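Local coordinates for conserved hypothetical exported protein (Bacteroides fragilis, PDB 4JJA) that is of unknown function but may act as a peptidoglycan beta-N-acetylmuramidase of the NamZ type, at residues N144-L155 / P167-T175; N220-Y230 / R245-V253. All coordinates share one frame; numbering follows the deposited sequence.

Overall arrangement
The two contacts follow one another along the chain, the first closing before the second opens. After strand 136-140 of the parallel sheet of the Rossmann-like N-terminal part, the chain enters a long irregular connection to helix 176-185; contact 1 folds this connection back on itself, closing a loop with no helix or strand in the eleven residues between 144-155 and 167-175. Contact 2 closes a second loop, with fourteen residues between its segments, setting 220-230, with most of helix 224-233, against 245-253, which lead into strand 253-256 of the small antiparallel sheet. Their centres lie about 19 Å apart, yet they touch: Asn146 ND2, which also bonds Val112 O, probably donates to Ile227 O, and Pro145 packs on Met224.

Contact 1 of 2, residues N144-L155 / P167-T175; sequences NPNGHYVDGPIL and PIPIVHGMT
Asp151 and Val171 pair their backbones in both directions, Asp151 N giving to Val171 O and Val171 N to Asp151 O, each at 2.9 Å. This single antiparallel hydrogen-bonded pair carries a classic beta bulge, since Ile170 and Val171 both face Asp151. Farther along, Leu155 N reaches Ile168 O at 3.1 Å, and Arg115 gives that carbonyl a second donor. At the other end an amide and a water do the joining. Asn144 carries CG anti to its N (chi1 179°), which sends ND2 across to Met174 O, a bent bond of 2.9 Å arriving from above the carbonyl plane. The same ND2 gives to a water that also donates to Asn146 O and accepts from Gly173 N, while OD1 takes Asn146 N in an Asx turn. His172 ND1 in turn accepts Met174 N, close to its ring plane. Between these polar ends Val171 CG1 sits over the centre of the Tyr149 ring, 3.7 Å from the centroid, a CH-pi contact. The Asp151 carboxylate leads away from 167-175: OD2 makes a salt bridge to Lys348 and accepts from Ile302 N, and OD1 takes Trp351 NE1. The chemistry implies a loop held by a few backbone bonds, one side-chain amide and a water rather than by a continuous sheet: even so, two buried carbonyls, Tyr149 O and Gly152 O, find no hydrogen-bond partner.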
loop_
_atom_site.group_PDB
_atom_site.type_symbol
_atom_site.label_atom_id
_atom_site.label_comp_id
_atom_site.label_asym_id
_atom_site.label_seq_id
_atom_site.Cartn_x
_atom_site.Cartn_y
_atom_site.Cartn_z
ATOM N N ASN A 144 3.329 -9.232 -1.557
ATOM C CA ASN A 144 3.366 -7.874 -2.067
ATOM C C ASN A 144 3.316 -7.986 -3.583
ATOM O O ASN A 144 4.249 -8.534 -4.168
ATOM C CB ASN A 144 4.653 -7.197 -1.590
ATOM C CG ASN A 144 4.799 -5.776 -2.080
ATOM O OD1 ASN A 144 4.057 -5.332 -2.969
ATOM N ND2 ASN A 144 5.816 -5.081 -1.542
ATOM N N PRO A 145 2.248 -7.487 -4.248
ATOM C CA PRO A 145 2.186 -7.618 -5.701
ATOM C C PRO A 145 3.252 -6.805 -6.425
ATOM O O PRO A 145 3.511 -7.027 -7.590
ATOM C CB PRO A 145 0.782 -7.115 -6.029
ATOM C CG PRO A 145 0.484 -6.123 -4.918
ATOM C CD PRO A 145 1.097 -6.733 -3.697
ATOM N N ASN A 146 3.849 -5.850 -5.710
ATOM C CA ASN A 146 4.986 -5.054 -6.164
ATOM C C ASN A 146 6.258 -5.420 -5.363
ATOM O O ASN A 146 7.149 -4.599 -5.176
ATOM C CB ASN A 146 4.657 -3.544 -6.082
ATOM C CG ASN A 146 3.754 -3.114 -7.203
ATOM O OD1 ASN A 146 4.104 -3.304 -8.388
ATOM N ND2 ASN A 146 2.655 -2.435 -6.879
ATOM N N GLY A 147 6.346 -6.671 -4.947
ATOM C CA GLY A 147 7.461 -7.165 -4.155
ATOM C C GLY A 147 8.684 -7.527 -4.943
ATOM O O GLY A 147 9.685 -7.926 -4.336
ATOM N N HIS A 148 8.616 -7.397 -6.255
ATOM C CA HIS A 148 9.650 -7.854 -7.152
ATOM C C HIS A 148 10.730 -6.819 -7.386
ATOM O O HIS A 148 11.710 -7.117 -8.093
ATOM C CB HIS A 148 9.050 -8.291 -8.498
ATOM C CG HIS A 148 8.192 -7.243 -9.146
ATOM N ND1 HIS A 148 6.977 -6.872 -8.608
ATOM C CD2 HIS A 148 8.377 -6.478 -10.250
ATOM C CE1 HIS A 148 6.452 -5.914 -9.365
ATOM N NE2 HIS A 148 7.274 -5.664 -10.382
ATOM N N TYR A 149 10.585 -5.616 -6.841
ATOM C CA TYR A 149 11.596 -4.586 -6.999
ATOM C C TYR A 149 11.545 -3.624 -5.860
ATOM O O TYR A 149 10.627 -3.628 -5.056
ATOM C CB TYR A 149 11.497 -3.872 -8.342
ATOM C CG TYR A 149 10.323 -2.957 -8.585
ATOM C CD1 TYR A 149 9.012 -3.401 -8.572
ATOM C CD2 TYR A 149 10.551 -1.598 -8.883
ATOM C CE1 TYR A 149 7.951 -2.498 -8.878
ATOM C CE2 TYR A 149 9.526 -0.746 -9.181
ATOM C CZ TYR A 149 8.232 -1.197 -9.203
ATOM O OH TYR A 149 7.239 -0.324 -9.561
ATOM N N VAL A 150 12.565 -2.764 -5.811
ATOM C CA VAL A 150 12.714 -1.655 -4.871
ATOM C C VAL A 150 13.001 -0.425 -5.742
ATOM O O VAL A 150 13.821 -0.501 -6.670
ATOM C CB VAL A 150 13.839 -1.909 -3.866
ATOM C CG1 VAL A 150 14.001 -0.728 -2.891
ATOM C CG2 VAL A 150 13.589 -3.236 -3.123
ATOM N N ASP A 151 12.331 0.702 -5.474
ATOM C CA ASP A 151 12.545 1.866 -6.334
ATOM C C ASP A 151 12.129 3.139 -5.635
ATOM O O ASP A 151 11.271 3.173 -4.761
ATOM C CB ASP A 151 11.739 1.693 -7.643
ATOM C CG ASP A 151 12.390 2.298 -8.859
ATOM O OD1 ASP A 151 13.472 2.872 -8.753
ATOM O OD2 ASP A 151 11.742 2.155 -9.941
ATOM N N GLY A 152 12.732 4.218 -6.117
ATOM C CA GLY A 152 12.416 5.555 -5.669
ATOM C C GLY A 152 13.319 6.025 -4.526
ATOM O O GLY A 152 14.014 5.239 -3.901
ATOM N N PRO A 153 13.330 7.346 -4.282
ATOM C CA PRO A 153 14.091 7.878 -3.181
ATOM C C PRO A 153 13.631 7.329 -1.838
ATOM O O PRO A 153 12.428 7.110 -1.647
ATOM C CB PRO A 153 13.807 9.392 -3.244
ATOM C CG PRO A 153 13.106 9.651 -4.447
ATOM C CD PRO A 153 12.514 8.366 -4.936
ATOM N N ILE A 154 14.552 7.185 -0.899
ATOM C CA ILE A 154 14.176 6.972 0.495
ATOM C C ILE A 154 13.532 8.255 1.002
ATOM O O ILE A 154 14.032 9.344 0.758
ATOM C CB ILE A 154 15.397 6.544 1.349
ATOM C CG1 ILE A 154 15.944 5.143 0.895
ATOM C CG2 ILE A 154 15.061 6.530 2.834
ATOM C CD1 ILE A 154 17.306 4.734 1.472
ATOM N N LEU A 155 12.454 8.116 1.760
ATOM C CA LEU A 155 11.756 9.263 2.290
ATOM C C LEU A 155 12.642 10.042 3.250
ATOM O O LEU A 155 13.105 9.490 4.232
ATOM C CB LEU A 155 10.505 8.818 3.014
ATOM C CG LEU A 155 9.636 9.882 3.637
ATOM C CD1 LEU A 155 9.159 10.919 2.651
ATOM C CD2 LEU A 155 8.471 9.217 4.333
ATOM N N PRO A 167 11.290 5.608 6.793
ATOM C CA PRO A 167 12.376 5.960 5.873
ATOM C C PRO A 167 12.660 4.808 4.916
ATOM O O PRO A 167 13.665 4.097 5.012
ATOM C CB PRO A 167 13.545 6.289 6.818
ATOM C CG PRO A 167 13.275 5.422 7.992
ATOM C CD PRO A 167 11.793 5.320 8.162
ATOM N N ILE A 168 11.753 4.662 3.974
ATOM C CA ILE A 168 11.760 3.572 3.007
ATOM C C ILE A 168 11.596 4.183 1.620
ATOM O O ILE A 168 11.173 5.331 1.475
ATOM C CB ILE A 168 10.694 2.494 3.327
ATOM C CG1 ILE A 168 9.253 3.078 3.202
ATOM C CG2 ILE A 168 10.928 1.882 4.679
ATOM C CD1 ILE A 168 8.148 2.070 3.524
ATOM N N PRO A 169 11.916 3.441 0.555
ATOM C CA PRO A 169 11.715 3.914 -0.806
ATOM C C PRO A 169 10.223 3.957 -1.165
ATOM O O PRO A 169 9.373 3.530 -0.380
ATOM C CB PRO A 169 12.483 2.884 -1.678
ATOM C CG PRO A 169 13.429 2.178 -0.716
ATOM C CD PRO A 169 12.579 2.130 0.563
ATOM N N ILE A 170 9.907 4.495 -2.333
ATOM C CA ILE A 170 8.540 4.539 -2.782
ATOM C C ILE A 170 7.990 3.125 -2.918
ATOM O O ILE A 170 6.876 2.802 -2.439
ATOM C CB ILE A 170 8.402 5.347 -4.109
ATOM C CG1 ILE A 170 8.740 6.832 -3.857
ATOM C CG2 ILE A 170 7.027 5.210 -4.723
ATOM C CD1 ILE A 170 8.749 7.692 -5.123
ATOM N N VAL A 171 8.730 2.277 -3.645
ATOM C CA VAL A 171 8.400 0.857 -3.826
ATOM C C VAL A 171 9.416 0.174 -2.902
ATOM O O VAL A 171 10.613 0.125 -3.206
ATOM C CB VAL A 171 8.543 0.449 -5.302
ATOM C CG1 VAL A 171 8.387 -1.104 -5.407
ATOM C CG2 VAL A 171 7.566 1.187 -6.213
ATOM N N HIS A 172 8.939 -0.340 -1.766
ATOM C CA HIS A 172 9.832 -0.887 -0.748
ATOM C C HIS A 172 10.148 -2.375 -0.960
ATOM O O HIS A 172 11.129 -2.883 -0.402
ATOM C CB HIS A 172 9.290 -0.605 0.659
ATOM C CG HIS A 172 7.882 -1.055 0.852
ATOM N ND1 HIS A 172 7.538 -2.391 0.935
ATOM C CD2 HIS A 172 6.742 -0.340 1.027
ATOM C CE1 HIS A 172 6.234 -2.465 1.164
ATOM N NE2 HIS A 172 5.724 -1.229 1.173
ATOM N N GLY A 173 9.305 -3.062 -1.739
ATOM C CA GLY A 173 9.516 -4.416 -2.078
ATOM C C GLY A 173 9.259 -5.471 -1.030
ATOM O O GLY A 173 9.641 -6.607 -1.219
HETATM N N MSE A 174 8.618 -5.111 0.086
HETATM C CA MSE A 174 8.522 -5.993 1.232
HETATM C C MSE A 174 7.079 -6.371 1.517
HETATM O O MSE A 174 6.156 -5.631 1.245
HETATM C CB MSE A 174 9.077 -5.317 2.492
HETATM C CG MSE A 174 10.527 -4.892 2.284
HETATM SE SE MSE A 174 11.341 -3.909 3.754
HETATM C CE MSE A 174 11.672 -5.366 4.820
ATOM N N THR A 175 6.894 -7.570 2.045
ATOM C CA THR A 175 5.598 -7.910 2.602
ATOM C C THR A 175 5.350 -7.179 3.930
ATOM O O THR A 175 6.303 -6.682 4.530
ATOM C CB THR A 175 5.427 -9.414 2.822
ATOM O OG1 THR A 175 6.246 -9.838 3.920
ATOM C CG2 THR A 175 5.651 -10.195 1.558
HETATM O O HOH W 1 6.817 -2.815 -3.012
#

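Contact 2 of 2, residues N220-Y230 / R245-V253; sequences NLPNMKAIYLY and RGTTLPFQV. With GOL (glycerol), chain C.
Tyr230 holds CG anti to the backbone N (chi1 -177°), while Phe251 holds CG anti to the carbonyl carbon (chi1 -69°), and the two rings meet in a T-shaped (edge-to-face) pair where helix 224-233 packs on the type II turn Leu249-Gln252. The Tyr230 edge meets the Phe251 face at 75°, centroids 5.0 Å apart, with CD1 lying over the rim of the phenyl ring. Around that ring, Asn220 O approaches the edge at CD2 and Leu221 CD2 packs obliquely, while Ala226 CB rests against Phe251 CB. The N-cap of the helix is tied to the turn. Asn223 OD1 accepts Ala226 N, and its ND2 gives a nearly straight bond of 3.1 Å to Gln252 OE1, leaving from within its own amide plane but meeting the acceptor above the carbonyl plane. The other branch of that glutamine amide, NE2, closes back on Pro250 O, so both ends of the group are held and its rotation is fixed. Pro222 CD also meets Pro250 CG. Beside the rings, a glycerol, probably from the crystallisation liquor, is bound: Arg245, salt-bridged to Glu237, sends NH2 to glycerol O2 at 2.9 Å, and Tyr230 OH lies 2.7 Å from glycerol O3, hydrogen-bonded to it.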
loop_
_atom_site.group_PDB
_atom_site.type_symbol
_atom_site.label_atom_id
_atom_site.label_comp_id
_atom_site.label_asym_id
_atom_site.label_seq_id
_atom_site.Cartn_x
_atom_site.Cartn_y
_atom_site.Cartn_z
ATOM N N ASN A 220 -10.462 1.953 -6.599
ATOM C CA ASN A 220 -9.812 2.488 -7.805
ATOM C C ASN A 220 -8.496 1.793 -8.153
ATOM O O ASN A 220 -7.771 2.265 -9.002
ATOM C CB ASN A 220 -9.692 4.033 -7.754
ATOM C CG ASN A 220 -11.038 4.669 -7.913
ATOM O OD1 ASN A 220 -11.611 4.623 -8.981
ATOM N ND2 ASN A 220 -11.595 5.176 -6.827
ATOM N N LEU A 221 -8.249 0.638 -7.545
ATOM C CA LEU A 221 -7.195 -0.293 -7.981
ATOM C C LEU A 221 -7.865 -1.585 -8.404
ATOM O O LEU A 221 -7.768 -2.627 -7.737
ATOM C CB LEU A 221 -6.153 -0.517 -6.862
ATOM C CG LEU A 221 -5.308 0.700 -6.515
ATOM C CD1 LEU A 221 -4.436 0.393 -5.297
ATOM C CD2 LEU A 221 -4.444 1.110 -7.714
ATOM N N PRO A 222 -8.600 -1.532 -9.530
ATOM C CA PRO A 222 -9.527 -2.618 -9.803
ATOM C C PRO A 222 -8.864 -3.812 -10.411
ATOM O O PRO A 222 -9.521 -4.875 -10.436
ATOM C CB PRO A 222 -10.497 -2.003 -10.802
ATOM C CG PRO A 222 -9.671 -0.985 -11.497
ATOM C CD PRO A 222 -8.851 -0.371 -10.402
ATOM N N ASN A 223 -7.681 -3.655 -10.985
ATOM C CA ASN A 223 -7.004 -4.703 -11.724
ATOM C C ASN A 223 -5.477 -4.640 -11.511
ATOM O O ASN A 223 -4.960 -3.720 -10.863
ATOM C CB ASN A 223 -7.396 -4.695 -13.215
ATOM C CG ASN A 223 -6.974 -3.424 -13.924
ATOM O OD1 ASN A 223 -6.153 -2.694 -13.426
ATOM N ND2 ASN A 223 -7.546 -3.157 -15.057
HETATM N N MSE A 224 -4.770 -5.624 -12.063
HETATM C CA MSE A 224 -3.361 -5.671 -11.876
HETATM C C MSE A 224 -2.622 -4.588 -12.670
HETATM O O MSE A 224 -1.573 -4.116 -12.228
HETATM C CB MSE A 224 -2.782 -7.051 -12.145
HETATM C CG MSE A 224 -3.281 -8.109 -11.141
HETATM SE SE MSE A 224 -2.933 -7.625 -9.318
HETATM C CE MSE A 224 -1.012 -7.575 -9.401
ATOM N N LYS A 225 -3.163 -4.159 -13.783
ATOM C CA LYS A 225 -2.574 -3.103 -14.548
ATOM C C LYS A 225 -2.471 -1.825 -13.698
ATOM O O LYS A 225 -1.429 -1.159 -13.653
ATOM C CB LYS A 225 -3.371 -2.815 -15.828
ATOM C CG LYS A 225 -2.593 -2.143 -16.909
ATOM C CD LYS A 225 -1.664 -3.142 -17.635
ATOM C CE LYS A 225 -2.386 -4.105 -18.555
ATOM N NZ LYS A 225 -1.395 -5.130 -18.936
ATOM N N ALA A 226 -3.565 -1.507 -13.013
ATOM C CA ALA A 226 -3.608 -0.326 -12.151
ATOM C C ALA A 226 -2.568 -0.492 -11.043
ATOM O O ALA A 226 -1.872 0.438 -10.693
ATOM C CB ALA A 226 -5.005 -0.184 -11.555
ATOM N N ILE A 227 -2.477 -1.680 -10.447
ATOM C CA ILE A 227 -1.540 -1.949 -9.324
ATOM C C ILE A 227 -0.108 -1.805 -9.798
ATOM O O ILE A 227 0.740 -1.312 -9.066
ATOM C CB ILE A 227 -1.861 -3.309 -8.671
ATOM C CG1 ILE A 227 -3.195 -3.163 -7.920
ATOM C CG2 ILE A 227 -0.707 -3.777 -7.734
ATOM C CD1 ILE A 227 -3.796 -4.409 -7.432
ATOM N N TYR A 228 0.195 -2.283 -10.994
ATOM C CA TYR A 228 1.540 -2.153 -11.501
ATOM C C TYR A 228 1.923 -0.745 -11.922
ATOM O O TYR A 228 3.078 -0.349 -11.820
ATOM C CB TYR A 228 1.798 -3.128 -12.649
ATOM C CG TYR A 228 1.701 -4.597 -12.266
ATOM C CD1 TYR A 228 2.310 -5.092 -11.101
ATOM C CD2 TYR A 228 1.114 -5.514 -13.098
ATOM C CE1 TYR A 228 2.278 -6.428 -10.756
ATOM C CE2 TYR A 228 1.075 -6.874 -12.779
ATOM C CZ TYR A 228 1.643 -7.352 -11.623
ATOM O OH TYR A 228 1.609 -8.685 -11.318
ATOM N N LEU A 229 0.955 0.007 -12.433
ATOM C CA LEU A 229 1.164 1.408 -12.807
ATOM C C LEU A 229 1.130 2.391 -11.644
ATOM O O LEU A 229 1.683 3.474 -11.732
ATOM C CB LEU A 229 0.133 1.819 -13.883
ATOM C CG LEU A 229 0.420 1.306 -15.294
ATOM C CD1 LEU A 229 -0.804 1.531 -16.181
ATOM C CD2 LEU A 229 1.649 1.986 -15.859
ATOM N N TYR A 230 0.502 1.989 -10.531
ATOM C CA TYR A 230 0.303 2.819 -9.382
ATOM C C TYR A 230 1.577 3.555 -8.920
ATOM O O TYR A 230 1.491 4.776 -8.635
ATOM C CB TYR A 230 -0.390 1.990 -8.283
ATOM C CG TYR A 230 -0.746 2.681 -7.013
ATOM C CD1 TYR A 230 -1.725 3.653 -6.950
ATOM C CD2 TYR A 230 -0.191 2.274 -5.826
ATOM C CE1 TYR A 230 -2.053 4.279 -5.758
ATOM C CE2 TYR A 230 -0.512 2.879 -4.627
ATOM C CZ TYR A 230 -1.414 3.900 -4.590
ATOM O OH TYR A 230 -1.710 4.495 -3.375
ATOM N N ARG A 245 -9.588 8.492 -11.995
ATOM C CA ARG A 245 -10.721 8.300 -11.052
ATOM C C ARG A 245 -11.971 8.880 -11.720
ATOM O O ARG A 245 -11.934 9.969 -12.257
ATOM C CB ARG A 245 -10.485 8.946 -9.727
ATOM C CG ARG A 245 -9.385 8.319 -8.888
ATOM C CD ARG A 245 -9.276 9.150 -7.585
ATOM N NE ARG A 245 -8.059 8.871 -6.826
ATOM C CZ ARG A 245 -7.923 7.920 -5.937
ATOM N NH1 ARG A 245 -8.968 7.198 -5.569
ATOM N NH2 ARG A 245 -6.755 7.747 -5.319
ATOM N N GLY A 246 -13.072 8.147 -11.645
ATOM C CA GLY A 246 -14.307 8.524 -12.330
ATOM C C GLY A 246 -14.452 7.944 -13.735
ATOM O O GLY A 246 -15.408 8.290 -14.410
ATOM N N THR A 247 -13.527 7.041 -14.121
ATOM C CA THR A 247 -13.550 6.422 -15.410
ATOM C C THR A 247 -13.483 4.892 -15.222
ATOM O O THR A 247 -13.261 4.391 -14.127
ATOM C CB THR A 247 -12.388 6.878 -16.342
ATOM O OG1 THR A 247 -11.174 6.222 -15.961
ATOM C CG2 THR A 247 -12.264 8.403 -16.386
ATOM N N THR A 248 -13.550 4.168 -16.351
ATOM C CA THR A 248 -13.316 2.741 -16.345
ATOM C C THR A 248 -11.856 2.336 -16.194
ATOM O O THR A 248 -11.566 1.145 -16.094
ATOM C CB THR A 248 -13.890 2.073 -17.571
ATOM O OG1 THR A 248 -13.190 2.524 -18.734
ATOM C CG2 THR A 248 -15.423 2.291 -17.708
ATOM N N LEU A 249 -10.926 3.281 -16.213
ATOM C CA LEU A 249 -9.503 3.008 -16.266
ATOM C C LEU A 249 -8.693 3.768 -15.202
ATOM O O LEU A 249 -7.669 4.379 -15.497
ATOM C CB LEU A 249 -8.972 3.303 -17.685
ATOM C CG LEU A 249 -9.499 2.456 -18.812
ATOM C CD1 LEU A 249 -8.995 2.996 -20.164
ATOM C CD2 LEU A 249 -9.163 0.991 -18.635
ATOM N N PRO A 250 -9.133 3.708 -13.938
ATOM C CA PRO A 250 -8.362 4.429 -12.913
ATOM C C PRO A 250 -6.957 3.893 -12.789
ATOM O O PRO A 250 -6.708 2.706 -12.838
ATOM C CB PRO A 250 -9.161 4.203 -11.639
ATOM C CG PRO A 250 -9.849 2.916 -11.869
ATOM C CD PRO A 250 -10.214 2.905 -13.358
ATOM N N PHE A 251 -6.021 4.827 -12.635
ATOM C CA PHE A 251 -4.591 4.542 -12.544
ATOM C C PHE A 251 -3.997 3.965 -13.807
ATOM O O PHE A 251 -2.838 3.559 -13.805
ATOM C CB PHE A 251 -4.187 3.732 -11.307
ATOM C CG PHE A 251 -4.337 4.507 -10.026
ATOM C CD1 PHE A 251 -3.365 5.386 -9.615
ATOM C CD2 PHE A 251 -5.467 4.400 -9.277
ATOM C CE1 PHE A 251 -3.532 6.114 -8.469
ATOM C CE2 PHE A 251 -5.609 5.120 -8.137
ATOM C CZ PHE A 251 -4.675 5.995 -7.739
ATOM N N GLN A 252 -4.729 4.041 -14.925
ATOM C CA GLN A 252 -4.277 3.463 -16.183
ATOM C C GLN A 252 -4.287 4.455 -17.330
ATOM O O GLN A 252 -4.075 4.097 -18.476
ATOM C CB GLN A 252 -5.124 2.243 -16.540
ATOM C CG GLN A 252 -5.043 1.103 -15.528
ATOM C CD GLN A 252 -6.261 0.229 -15.572
ATOM O OE1 GLN A 252 -6.308 -0.688 -16.400
ATOM N NE2 GLN A 252 -7.275 0.537 -14.772
ATOM N N VAL A 253 -4.584 5.721 -17.003
ATOM C CA VAL A 253 -4.624 6.852 -17.931
ATOM C C VAL A 253 -4.099 8.088 -17.218
ATOM O O VAL A 253 -4.051 8.107 -15.970
ATOM C CB VAL A 253 -6.065 7.097 -18.466
ATOM C CG1 VAL A 253 -6.705 5.863 -19.102
ATOM C CG2 VAL A 253 -6.941 7.654 -17.333
HETATM C C1 GOL C . -6.029 3.896 -4.458
HETATM O O1 GOL C . -7.320 3.400 -4.817
HETATM C C2 GOL C . -6.199 4.601 -3.133
HETATM O O2 GOL C . -7.066 5.740 -3.283
HETATM C C3 GOL C . -4.841 5.042 -2.608
HETATM O O3 GOL C . -4.069 5.867 -3.518
HETATM O O HOH W 2 -12.993 5.350 -11.299
#